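Local coordinates for 4-hydroxy-tetrahydrodipicolinate synthase (PDB 2EHH), which probably catalyses the condensation of pyruvate with aspartate semialdehyde to 4-hydroxy-tetrahydrodipicolinate, a step of lysine biosynthesis, at residues Lys57-Ala62 against Val85-His90; Pro193-Gly198 against Arg219-Gly224; Asn208-Glu213 against His237-Val242. One frame throughout, in Å; residues are numbered along the deposited sequence.

Contact 1 (Lys57-Ala62 against Val85-His90); sequences KVIEFA and VHLTAH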
loop_
_atom_site.group_PDB
_atom_site.type_symbol
_atom_site.label_atom_id
_atom_site.label_comp_id
_atom_site.label_asym_id
_atom_site.label_seq_id
_atom_site.Cartn_x
_atom_site.Cartn_y
_atom_site.Cartn_z
ATOM N N LYS A 57 22.247 -23.601 -20.761
ATOM C CA LYS A 57 23.702 -23.700 -20.860
ATOM C C LYS A 57 24.367 -23.343 -19.525
ATOM O O LYS A 57 25.327 -23.993 -19.100
ATOM C CB LYS A 57 24.218 -22.771 -21.959
ATOM C CG LYS A 57 25.702 -22.923 -22.285
ATOM C CD LYS A 57 26.020 -24.289 -22.888
ATOM C CE LYS A 57 27.451 -24.350 -23.418
ATOM N NZ LYS A 57 28.469 -23.946 -22.402
ATOM N N VAL A 58 23.860 -22.307 -18.865
ATOM C CA VAL A 58 24.417 -21.888 -17.583
ATOM C C VAL A 58 24.179 -22.948 -16.513
ATOM O O VAL A 58 25.068 -23.244 -15.715
ATOM C CB VAL A 58 23.811 -20.541 -17.122
ATOM C CG1 VAL A 58 24.106 -20.302 -15.645
ATOM C CG2 VAL A 58 24.400 -19.410 -17.956
ATOM N N ILE A 59 22.977 -23.516 -16.495
ATOM C CA ILE A 59 22.649 -24.543 -15.520
ATOM C C ILE A 59 23.549 -25.760 -15.743
ATOM O O ILE A 59 24.186 -26.262 -14.817
ATOM C CB ILE A 59 21.169 -24.967 -15.639
ATOM C CG1 ILE A 59 20.261 -23.782 -15.284
ATOM C CG2 ILE A 59 20.879 -26.143 -14.707
ATOM C CD1 ILE A 59 18.784 -24.016 -15.601
ATOM N N GLU A 60 23.607 -26.223 -16.984
ATOM C CA GLU A 60 24.428 -27.374 -17.330
ATOM C C GLU A 60 25.892 -27.113 -16.968
ATOM O O GLU A 60 26.579 -27.982 -16.424
ATOM C CB GLU A 60 24.273 -27.668 -18.820
ATOM C CG GLU A 60 25.083 -28.833 -19.331
ATOM C CD GLU A 60 24.710 -29.199 -20.754
ATOM O OE1 GLU A 60 24.685 -28.290 -21.613
ATOM O OE2 GLU A 60 24.445 -30.392 -21.009
ATOM N N PHE A 61 26.359 -25.901 -17.253
ATOM C CA PHE A 61 27.735 -25.506 -16.955
ATOM C C PHE A 61 28.022 -25.487 -15.450
ATOM O O PHE A 61 29.058 -25.976 -14.995
ATOM C CB PHE A 61 28.013 -24.114 -17.530
ATOM C CG PHE A 61 29.373 -23.574 -17.189
ATOM C CD1 PHE A 61 30.497 -23.990 -17.892
ATOM C CD2 PHE A 61 29.534 -22.661 -16.152
ATOM C CE1 PHE A 61 31.763 -23.501 -17.569
ATOM C CE2 PHE A 61 30.794 -22.168 -15.822
ATOM C CZ PHE A 61 31.910 -22.588 -16.531
ATOM N N ALA A 62 27.109 -24.904 -14.680
ATOM C CA ALA A 62 27.279 -24.812 -13.234
ATOM C C ALA A 62 27.346 -26.193 -12.595
ATOM O O ALA A 62 28.165 -26.432 -11.712
ATOM C CB ALA A 62 26.137 -24.007 -12.616
ATOM N N VAL A 85 7.816 -26.103 -17.050
ATOM C CA VAL A 85 7.957 -27.553 -16.988
ATOM C C VAL A 85 9.188 -27.980 -17.786
ATOM O O VAL A 85 10.028 -28.736 -17.293
ATOM C CB VAL A 85 6.723 -28.279 -17.565
ATOM C CG1 VAL A 85 7.009 -29.771 -17.700
ATOM C CG2 VAL A 85 5.524 -28.070 -16.650
ATOM N N HIS A 86 9.295 -27.490 -19.016
ATOM C CA HIS A 86 10.428 -27.842 -19.862
ATOM C C HIS A 86 11.776 -27.474 -19.257
ATOM O O HIS A 86 12.695 -28.288 -19.245
ATOM C CB HIS A 86 10.290 -27.199 -21.246
ATOM C CG HIS A 86 9.362 -27.936 -22.160
ATOM N ND1 HIS A 86 9.382 -27.776 -23.532
ATOM C CD2 HIS A 86 8.387 -28.842 -21.906
ATOM C CE1 HIS A 86 8.464 -28.551 -24.079
ATOM N NE2 HIS A 86 7.845 -29.210 -23.113
ATOM N N LEU A 87 11.895 -26.254 -18.745
ATOM C CA LEU A 87 13.154 -25.818 -18.153
ATOM C C LEU A 87 13.471 -26.602 -16.883
ATOM O O LEU A 87 14.627 -26.906 -16.603
ATOM C CB LEU A 87 13.106 -24.317 -17.850
ATOM C CG LEU A 87 14.437 -23.670 -17.463
ATOM C CD1 LEU A 87 15.508 -24.021 -18.490
ATOM C CD2 LEU A 87 14.262 -22.161 -17.370
ATOM N N THR A 88 12.442 -26.930 -16.109
ATOM C CA THR A 88 12.655 -27.683 -14.885
ATOM C C THR A 88 13.080 -29.108 -15.260
ATOM O O THR A 88 13.908 -29.719 -14.582
ATOM C CB THR A 88 11.379 -27.709 -14.024
ATOM O OG1 THR A 88 11.003 -26.364 -13.697
ATOM C CG2 THR A 88 11.622 -28.471 -12.734
ATOM N N ALA A 89 12.522 -29.622 -16.351
ATOM C CA ALA A 89 12.872 -30.961 -16.824
ATOM C C ALA A 89 14.354 -30.968 -17.187
ATOM O O ALA A 89 15.083 -31.910 -16.863
ATOM C CB ALA A 89 12.030 -31.328 -18.044
ATOM N N HIS A 90 14.793 -29.907 -17.861
ATOM C CA HIS A 90 16.188 -29.769 -18.265
ATOM C C HIS A 90 17.115 -29.794 -17.050
ATOM O O HIS A 90 18.118 -30.511 -17.037
ATOM C CB HIS A 90 16.397 -28.456 -19.026
ATOM C CG HIS A 90 17.835 -28.146 -19.306
ATOM N ND1 HIS A 90 18.567 -28.809 -20.269
ATOM C CD2 HIS A 90 18.686 -27.271 -18.721
ATOM C CE1 HIS A 90 19.809 -28.354 -20.264
ATOM N NE2 HIS A 90 19.908 -27.420 -19.333
#
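Ile59 runs outward in an extended line to CD1 (chi2 170°) and meets Leu87, whose CG lies opposite the backbone N across CA-CB (chi1 -169°). Leu87 is turned at its second torsion, which brings CD1 forward. Ile59 CD1 and Leu87 CD1 stand 4.4 Å apart, a light apolar touch. His90 reaches the other helix in a similar way. Its chi1 of 172° carries the imidazole across the gap, and His90 NE2 comes 4.4 Å from Glu60 CB. The ring lies oblique to that methylene. NE2 also forms a hydrogen bond to the backbone O of Glu56, one turn earlier on the helix of Glu60. This bond satisfies the nitrogen and holds the ring against the facing helix. The Glu60 carboxylate does not grip the imidazole; Glu60 OE1 is 5.4 Å from His90 NE2. The backbones stay well apart: the closest CA atoms across the two segments, those of Glu60 and His90, are 8.6 Å apart. The contact joins successive outer helices of a TIM barrel, 52-66 and 81-93. Ile59 also packs on Ala74 of the intervening strand 71-75. Beyond the pair, Val58 meets helix 20-31 and Val85 meets helix 111-124.

Contact 2 (Pro193-Gly198 against Arg219-Gly224); sequences PMMALG and RAALEG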
loop_
_atom_site.group_PDB
_atom_site.type_symbol
_atom_site.label_atom_id
_atom_site.label_comp_id
_atom_site.label_asym_id
_atom_site.label_seq_id
_atom_site.Cartn_x
_atom_site.Cartn_y
_atom_site.Cartn_z
ATOM N N PRO A 193 15.902 -12.393 11.937
ATOM C CA PRO A 193 14.565 -12.584 12.511
ATOM C C PRO A 193 13.818 -13.796 11.944
ATOM O O PRO A 193 13.086 -14.473 12.663
ATOM C CB PRO A 193 13.859 -11.251 12.226
ATOM C CG PRO A 193 14.591 -10.710 11.003
ATOM C CD PRO A 193 16.032 -11.064 11.309
ATOM N N MET A 194 14.000 -14.087 10.660
ATOM C CA MET A 194 13.317 -15.235 10.076
ATOM C C MET A 194 13.856 -16.547 10.650
ATOM O O MET A 194 13.094 -17.483 10.896
ATOM C CB MET A 194 13.468 -15.249 8.554
ATOM C CG MET A 194 12.547 -14.283 7.839
ATOM S SD MET A 194 12.347 -14.745 6.115
ATOM C CE MET A 194 11.590 -13.200 5.455
ATOM N N MET A 195 15.165 -16.623 10.859
ATOM C CA MET A 195 15.730 -17.849 11.411
ATOM C C MET A 195 15.370 -18.002 12.889
ATOM O O MET A 195 15.240 -19.118 13.394
ATOM C CB MET A 195 17.241 -17.890 11.182
ATOM C CG MET A 195 17.582 -18.144 9.714
ATOM S SD MET A 195 19.335 -18.328 9.364
ATOM C CE MET A 195 19.588 -20.046 9.889
ATOM N N ALA A 196 15.182 -16.883 13.578
ATOM C CA ALA A 196 14.795 -16.945 14.985
ATOM C C ALA A 196 13.410 -17.598 15.058
ATOM O O ALA A 196 13.055 -18.219 16.059
ATOM C CB ALA A 196 14.760 -15.542 15.586
ATOM N N LEU A 197 12.642 -17.467 13.976
ATOM C CA LEU A 197 11.303 -18.045 13.892
ATOM C C LEU A 197 11.275 -19.458 13.313
ATOM O O LEU A 197 10.222 -20.096 13.277
ATOM C CB LEU A 197 10.390 -17.143 13.055
ATOM C CG LEU A 197 9.826 -15.895 13.739
ATOM C CD1 LEU A 197 9.247 -14.943 12.694
ATOM C CD2 LEU A 197 8.753 -16.310 14.735
ATOM N N GLY A 198 12.414 -19.948 12.839
ATOM C CA GLY A 198 12.437 -21.296 12.292
ATOM C C GLY A 198 12.918 -21.468 10.858
ATOM O O GLY A 198 12.949 -22.599 10.357
ATOM N N ARG A 219 25.466 -19.804 10.544
ATOM C CA ARG A 219 25.833 -20.835 11.509
ATOM C C ARG A 219 25.499 -20.431 12.946
ATOM O O ARG A 219 25.049 -21.257 13.738
ATOM C CB ARG A 219 27.314 -21.210 11.363
ATOM C CG ARG A 219 27.521 -22.331 10.336
ATOM C CD ARG A 219 28.976 -22.749 10.170
ATOM N NE ARG A 219 29.759 -21.738 9.466
ATOM C CZ ARG A 219 31.018 -21.904 9.076
ATOM N NH1 ARG A 219 31.642 -23.047 9.322
ATOM N NH2 ARG A 219 31.655 -20.928 8.441
ATOM N N ALA A 220 25.698 -19.160 13.277
ATOM C CA ALA A 220 25.382 -18.682 14.616
ATOM C C ALA A 220 23.888 -18.880 14.876
ATOM O O ALA A 220 23.485 -19.350 15.945
ATOM C CB ALA A 220 25.744 -17.213 14.745
ATOM N N ALA A 221 23.068 -18.527 13.888
ATOM C CA ALA A 221 21.622 -18.672 14.016
ATOM C C ALA A 221 21.230 -20.139 14.105
ATOM O O ALA A 221 20.386 -20.513 14.917
ATOM C CB ALA A 221 20.913 -18.016 12.833
ATOM N N LEU A 222 21.831 -20.968 13.259
ATOM C CA LEU A 222 21.518 -22.392 13.280
ATOM C C LEU A 222 21.904 -22.984 14.633
ATOM O O LEU A 222 21.274 -23.928 15.108
ATOM C CB LEU A 222 22.248 -23.122 12.144
ATOM C CG LEU A 222 21.698 -22.897 10.730
ATOM C CD1 LEU A 222 22.602 -23.570 9.700
ATOM C CD2 LEU A 222 20.279 -23.453 10.639
ATOM N N GLU A 223 22.933 -22.418 15.255
ATOM C CA GLU A 223 23.392 -22.892 16.557
ATOM C C GLU A 223 22.527 -22.319 17.676
ATOM O O GLU A 223 22.589 -22.780 18.813
ATOM C CB GLU A 223 24.852 -22.503 16.777
ATOM N N GLY A 224 21.724 -21.309 17.350
ATOM C CA GLY A 224 20.860 -20.702 18.348
ATOM C C GLY A 224 21.531 -19.584 19.126
ATOM O O GLY A 224 20.986 -19.096 20.116
#
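Met195 crosses to Ala221 and Leu222, joining two outer helices of the TIM barrel near their C-terminal ends. Helix 191-196 follows the seventh barrel strand, 182-185. Helix 211-223 follows the eighth, 201-204. The backbones come close here: the CA atoms of Met195 and Ala221 are 6.5 Å apart. The close approach is consistent with the small side chain of Ala221.

The Met195 side chain does the reaching. Its CB points at the other helix and lies 4.0 Å from Ala221 CB. CG is set opposite the carbonyl carbon (chi1 -72°) and serves as the link to the sulfur. The chain stays extended through chi2, so SD passes alongside Ala221, 3.8 Å from its CB. A bend at chi3 (79°) then turns the terminal methyl. CE keeps touch with Ala221 CB and also presses on Leu222, 3.6 Å from CD2. CG of Leu222 is equally near to CE. The CB of Leu222 points away from helix 191-196, but its CG and CD2 still reach the methionine methyl. The whole contact is apolar.

Phe226, at the start of the next helix, touches both Ala196 and Ala221. Residues 193-198 also face the second subunit. There Pro193 packs on Pro193 of the neighbouring chain. Ala196 O and Leu197 O accept hydrogen bonds from Arg230 and Tyr234 of that subunit.

Both helices finish in a Schellman motif with glycine at the turn. Met195 and Ala221 take part through their carbonyls. Gly198 N donates to Met195 O at 3.0 Å, and Gly224 N donates to Ala221 O at 2.9 Å.

Contact 3 (Asn208-Glu213 against His237-Val242); sequences NVMPRE and HDLFKV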
loop_
_atom_site.group_PDB
_atom_site.type_symbol
_atom_site.label_atom_id
_atom_site.label_comp_id
_atom_site.label_asym_id
_atom_site.label_seq_id
_atom_site.Cartn_x
_atom_site.Cartn_y
_atom_site.Cartn_z
ATOM N N ASN A 208 27.275 -12.853 -2.498
ATOM C CA ASN A 208 28.107 -12.664 -3.679
ATOM C C ASN A 208 29.438 -11.983 -3.380
ATOM O O ASN A 208 30.424 -12.223 -4.077
ATOM C CB ASN A 208 27.357 -11.831 -4.724
ATOM C CG ASN A 208 26.383 -12.650 -5.539
ATOM O OD1 ASN A 208 26.778 -13.371 -6.455
ATOM N ND2 ASN A 208 25.096 -12.545 -5.212
ATOM N N VAL A 209 29.472 -11.146 -2.346
ATOM C CA VAL A 209 30.694 -10.424 -2.025
ATOM C C VAL A 209 31.334 -10.699 -0.669
ATOM O O VAL A 209 32.531 -10.483 -0.506
ATOM C CB VAL A 209 30.483 -8.908 -2.191
ATOM C CG1 VAL A 209 30.071 -8.610 -3.628
ATOM C CG2 VAL A 209 29.427 -8.414 -1.228
ATOM N N MET A 210 30.549 -11.151 0.303
ATOM C CA MET A 210 31.089 -11.475 1.619
ATOM C C MET A 210 30.530 -12.821 2.076
ATOM O O MET A 210 29.812 -12.910 3.069
ATOM C CB MET A 210 30.757 -10.371 2.637
ATOM C CG MET A 210 31.593 -9.107 2.450
ATOM S SD MET A 210 31.350 -7.854 3.727
ATOM C CE MET A 210 32.408 -8.467 5.034
ATOM N N PRO A 211 30.869 -13.895 1.344
ATOM C CA PRO A 211 30.446 -15.280 1.594
ATOM C C PRO A 211 30.731 -15.781 3.006
ATOM O O PRO A 211 29.867 -16.375 3.658
ATOM C CB PRO A 211 31.242 -16.085 0.562
ATOM C CG PRO A 211 31.544 -15.099 -0.510
ATOM C CD PRO A 211 31.852 -13.845 0.246
ATOM N N ARG A 212 31.957 -15.552 3.463
ATOM C CA ARG A 212 32.389 -16.008 4.781
ATOM C C ARG A 212 31.567 -15.414 5.917
ATOM O O ARG A 212 31.093 -16.138 6.793
ATOM C CB ARG A 212 33.871 -15.680 4.988
ATOM C CG ARG A 212 34.789 -16.312 3.950
ATOM C CD ARG A 212 36.225 -15.847 4.124
ATOM N NE ARG A 212 36.822 -16.351 5.357
ATOM C CZ ARG A 212 37.446 -17.522 5.468
ATOM N NH1 ARG A 212 37.563 -18.323 4.414
ATOM N NH2 ARG A 212 37.957 -17.890 6.637
ATOM N N GLU A 213 31.396 -14.098 5.892
ATOM C CA GLU A 213 30.641 -13.412 6.932
ATOM C C GLU A 213 29.190 -13.867 6.982
ATOM O O GLU A 213 28.660 -14.165 8.054
ATOM C CB GLU A 213 30.690 -11.898 6.715
ATOM C CG GLU A 213 32.071 -11.261 6.846
ATOM C CD GLU A 213 33.044 -11.694 5.764
ATOM O OE1 GLU A 213 32.602 -12.054 4.650
ATOM O OE2 GLU A 213 34.264 -11.653 6.026
ATOM N N HIS A 237 25.027 -4.852 8.356
ATOM C CA HIS A 237 23.866 -4.040 7.993
ATOM C C HIS A 237 24.124 -3.013 6.893
ATOM O O HIS A 237 23.316 -2.881 5.973
ATOM C CB HIS A 237 23.281 -3.336 9.219
ATOM C CG HIS A 237 21.870 -2.875 9.018
ATOM N ND1 HIS A 237 20.830 -3.752 8.794
ATOM C CD2 HIS A 237 21.333 -1.633 8.959
ATOM C CE1 HIS A 237 19.715 -3.069 8.604
ATOM N NE2 HIS A 237 19.993 -1.783 8.699
ATOM N N ASP A 238 25.235 -2.285 6.979
ATOM C CA ASP A 238 25.554 -1.293 5.952
ATOM C C ASP A 238 25.672 -1.944 4.573
ATOM O O ASP A 238 25.256 -1.363 3.576
ATOM C CB ASP A 238 26.851 -0.551 6.286
ATOM C CG ASP A 238 26.675 0.466 7.398
ATOM O OD1 ASP A 238 25.523 0.694 7.827
ATOM O OD2 ASP A 238 27.690 1.043 7.841
ATOM N N LEU A 239 26.242 -3.147 4.516
ATOM C CA LEU A 239 26.369 -3.850 3.242
ATOM C C LEU A 239 24.989 -4.266 2.730
ATOM O O LEU A 239 24.675 -4.084 1.551
ATOM C CB LEU A 239 27.241 -5.100 3.394
ATOM C CG LEU A 239 27.382 -5.964 2.135
ATOM C CD1 LEU A 239 28.155 -5.202 1.070
ATOM C CD2 LEU A 239 28.092 -7.268 2.477
ATOM N N PHE A 240 24.170 -4.824 3.620
ATOM C CA PHE A 240 22.827 -5.269 3.246
ATOM C C PHE A 240 22.006 -4.137 2.635
ATOM O O PHE A 240 21.284 -4.339 1.660
ATOM C CB PHE A 240 22.065 -5.820 4.460
ATOM C CG PHE A 240 22.611 -7.119 5.007
ATOM C CD1 PHE A 240 23.512 -7.889 4.276
ATOM C CD2 PHE A 240 22.186 -7.586 6.250
ATOM C CE1 PHE A 240 23.982 -9.103 4.773
ATOM C CE2 PHE A 240 22.647 -8.800 6.759
ATOM C CZ PHE A 240 23.548 -9.561 6.016
ATOM N N LYS A 241 22.114 -2.942 3.206
ATOM C CA LYS A 241 21.349 -1.811 2.691
ATOM C C LYS A 241 21.875 -1.255 1.368
ATOM O O LYS A 241 21.102 -1.042 0.435
ATOM C CB LYS A 241 21.291 -0.691 3.734
ATOM C CG LYS A 241 20.566 -1.083 5.019
ATOM C CD LYS A 241 19.183 -1.683 4.734
ATOM C CE LYS A 241 18.247 -0.682 4.060
ATOM N NZ LYS A 241 16.995 -1.337 3.566
ATOM N N VAL A 242 23.183 -1.031 1.271
ATOM C CA VAL A 242 23.741 -0.474 0.039
ATOM C C VAL A 242 23.537 -1.365 -1.195
ATOM O O VAL A 242 23.456 -0.863 -2.317
ATOM C CB VAL A 242 25.253 -0.146 0.196
ATOM C CG1 VAL A 242 26.086 -1.417 0.116
ATOM C CG2 VAL A 242 25.680 0.856 -0.870
#
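This is a buried apolar contact between the loop leading into helix 211-223 and the last turns of helix 226-242. Leu239 is its centre, with Val209 and Met210 on the facing side. The Met210 sulfur makes the nearest approach, with SD 3.5 Å from Leu239 CD2. Met210 CG lies 4.0 Å from Leu239 CD2, which therefore rests along the thioether chain. Val209 presents CG2 to both branches of Leu239, at 4.1 Å from CD1 and 4.1 Å from CD2. Leu239 points its CG opposite its own backbone N (chi1 177°), which sends both methyls toward the loop.

Helices 211-223 and 226-242 form a helical hairpin with a very short turn. The first belongs to the TIM barrel. The second opens the C-terminal helical region of the DapA family. Met210 is the N-cap residue of the first helix. Asn208 ties the loop to the barrel, as its ND2 donates to Ala8 O and Val205 O.

Helix 226-242 is kinked here, and the N of Leu239 lacks a bond to the preceding turn. Tyr288 OH bonds to that N instead. Leu285 of helix 275-287 packs on the Leu239 side chain. Val209 touches Ala255 and Cys256 of helix 250-258. On the neighbouring subunit, Glu172 OE2 makes a weak hydrogen bond with His237 NE2.

How the contacts relate
From the N terminus, contact 1 comes first. It closes a loop from helix 52-66 through strand 71-75 to helix 81-93, entirely within the barrel, and is complete before the others begin. Contact 2 then closes the loop from helix 191-196 through strand 201-204 to the end of helix 211-223. Contact 3 starts inside that loop, at 208-213, and ends beyond it at 237-242, so the two cross. They come within about 5 Å at their nearest atoms. Contact 2 ties helix 191-196 to helix 211-223, and contact 3 ties the entry of helix 211-223 to helix 226-242; both touch the second subunit. Contact 1 lies across the chain's centre from both, with its centre about 32 Å from that of contact 2.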